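Local coordinates for protein PvdO (Pseudomonas aeruginosa, PDB 5HHA) that probably takes part in chromophore maturation in the periplasm as a calcium-binding member of the formylglycine-generating enzyme family, at residues S180-A185 and G189-Y194. Numbering follows the deposited sequence.
Sequences SIAKHA and GASDGY. With CA (calcium ion), chain C.
Asp192, which packs against 180-185, has its OD1 gripped twice: by the calcium ion at 2.4 Å and by the backbone N of Tyr194 at 3.0 Å. The hydrogen bond is moderately bent, with an N-H...OD1 angle of 152°, and meets OD1 nearly in line with its C-O bond, closing an Asx turn that helps fix the rotation of the carboxylate. OD2 lies 2.5 Å from the calcium ion, making the carboxylate a bidentate ligand. In Asp192, chi1 (53°) puts CG between the backbone N and the carbonyl carbon, and chi2 (43°) turns both oxygens to the metal. The carbonyl oxygens of Gly189 and Tyr194, together with a water, also bind the ion; Asn186 OD1 and Thr187 O complete seven-fold coordination. Both segments belong to the long irregular connection between helix 154-162 and strand 218-221, within the sulfatase-modifying-factor-like region; 180-185 runs just ahead of the calcium-binding loop, residues 186-194, and packs on it. Here the Asp192 methylene (CB) rests on Ala182 O at 3.6 Å and Ala185 O at 3.7 Å and also meets the Ala182 methyl. A water within hydrogen-bonding distance of both Ala185 O and Asp192 OD2 can link them, though it has more acceptors in reach than protons. Nearer the surface, Ala182 CB lies in van der Waals contact with Ser191 OG at 3.7 Å. Another water donates to Ser180 OG at 2.7 Å and is hydrogen-bonded to Ser191 OG, bridging the two hydroxyls past the Ala182 methyl. Elsewhere in the chain, Asp174 hydrogen-bonds to Ser180 OG and to the backbone N of Lys183.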
loop_
_atom_site.group_PDB
_atom_site.type_symbol
_atom_site.label_atom_id
_atom_site.label_comp_id
_atom_site.label_asym_id
_atom_site.label_seq_id
_atom_site.Cartn_x
_atom_site.Cartn_y
_atom_site.Cartn_z
ATOM N N SER A 180 -8.159 7.459 18.135
ATOM C CA SER A 180 -9.031 6.659 17.292
ATOM C C SER A 180 -9.041 7.287 15.924
ATOM O O SER A 180 -9.116 8.517 15.787
ATOM C CB SER A 180 -10.428 6.625 17.886
ATOM O OG SER A 180 -11.316 5.894 17.065
ATOM N N ILE A 181 -8.944 6.443 14.902
ATOM C CA ILE A 181 -8.943 6.912 13.520
ATOM C C ILE A 181 -10.046 6.210 12.727
ATOM O O ILE A 181 -9.954 6.097 11.504
ATOM C CB ILE A 181 -7.563 6.710 12.861
ATOM C CG1 ILE A 181 -7.144 5.235 12.791
ATOM C CG2 ILE A 181 -6.514 7.515 13.602
ATOM C CD1 ILE A 181 -5.828 5.009 12.054
ATOM N N ALA A 182 -11.057 5.734 13.437
ATOM C CA ALA A 182 -12.146 4.973 12.825
ATOM C C ALA A 182 -12.986 5.745 11.812
ATOM O O ALA A 182 -13.692 5.110 11.014
ATOM C CB ALA A 182 -13.028 4.428 13.895
ATOM N N LYS A 183 -12.926 7.071 11.809
ATOM C CA LYS A 183 -13.563 7.859 10.745
ATOM C C LYS A 183 -12.736 7.933 9.469
ATOM O O LYS A 183 -13.235 8.359 8.428
ATOM C CB LYS A 183 -13.882 9.287 11.228
ATOM C CG LYS A 183 -14.960 9.349 12.297
ATOM C CD LYS A 183 -16.285 8.797 11.801
ATOM C CE LYS A 183 -17.376 8.942 12.852
ATOM N NZ LYS A 183 -18.706 8.506 12.327
ATOM N N HIS A 184 -11.459 7.538 9.536
ATOM C CA HIS A 184 -10.557 7.631 8.403
ATOM C C HIS A 184 -9.870 6.354 7.968
ATOM O O HIS A 184 -9.260 6.350 6.921
ATOM C CB HIS A 184 -9.516 8.717 8.671
ATOM C CG HIS A 184 -10.110 10.082 8.718
ATOM N ND1 HIS A 184 -10.328 10.867 7.600
ATOM C CD2 HIS A 184 -10.615 10.764 9.766
ATOM C CE1 HIS A 184 -10.927 11.984 7.971
ATOM N NE2 HIS A 184 -11.107 11.949 9.277
ATOM N N ALA A 185 -9.937 5.289 8.754
ATOM C CA ALA A 185 -9.218 4.081 8.388
ATOM C C ALA A 185 -9.788 2.865 9.041
ATOM O O ALA A 185 -10.318 2.914 10.131
ATOM C CB ALA A 185 -7.752 4.225 8.789
ATOM N N GLY A 189 -10.920 -4.277 14.838
ATOM C CA GLY A 189 -12.209 -4.178 15.501
ATOM C C GLY A 189 -13.256 -3.443 14.704
ATOM O O GLY A 189 -13.003 -2.884 13.675
ATOM N N ALA A 190 -14.449 -3.426 15.271
ATOM C CA ALA A 190 -15.652 -3.015 14.567
ATOM C C ALA A 190 -15.998 -1.543 14.698
ATOM O O ALA A 190 -17.008 -1.109 14.102
ATOM C CB ALA A 190 -16.830 -3.867 15.076
ATOM N N SER A 191 -15.209 -0.735 15.416
ATOM C CA SER A 191 -15.594 0.650 15.621
ATOM C C SER A 191 -15.639 1.446 14.324
ATOM O O SER A 191 -16.292 2.486 14.271
ATOM C CB SER A 191 -14.698 1.365 16.638
ATOM O OG SER A 191 -13.378 1.518 16.143
ATOM N N ASP A 192 -14.915 0.982 13.302
ATOM C CA ASP A 192 -14.907 1.582 11.970
ATOM C C ASP A 192 -15.918 0.975 10.987
ATOM O O ASP A 192 -15.948 1.418 9.843
ATOM C CB ASP A 192 -13.506 1.491 11.370
ATOM C CG ASP A 192 -12.971 0.093 11.399
ATOM O OD1 ASP A 192 -13.729 -0.859 11.078
ATOM O OD2 ASP A 192 -11.795 -0.096 11.783
ATOM N N GLY A 193 -16.719 0.020 11.459
ATOM C CA GLY A 193 -17.715 -0.622 10.633
ATOM C C GLY A 193 -17.373 -1.995 10.099
ATOM O O GLY A 193 -18.275 -2.667 9.543
ATOM N N TYR A 194 -16.120 -2.445 10.223
ATOM C CA TYR A 194 -15.680 -3.663 9.519
ATOM C C TYR A 194 -14.811 -4.522 10.408
ATOM O O TYR A 194 -13.851 -4.024 11.004
ATOM C CB TYR A 194 -14.908 -3.286 8.241
ATOM C CG TYR A 194 -15.638 -2.286 7.387
ATOM C CD1 TYR A 194 -15.502 -0.938 7.600
ATOM C CD2 TYR A 194 -16.525 -2.698 6.385
ATOM C CE1 TYR A 194 -16.181 -0.033 6.864
ATOM C CE2 TYR A 194 -17.209 -1.788 5.638
ATOM C CZ TYR A 194 -17.049 -0.455 5.879
ATOM O OH TYR A 194 -17.784 0.443 5.116
HETATM CA CA CA C . -12.064 -2.572 11.507
HETATM O O HOH W 1 -12.761 3.694 17.802
HETATM O O HOH W 2 -10.002 2.193 12.870
HETATM O O HOH W 3 -10.988 -4.666 11.238
#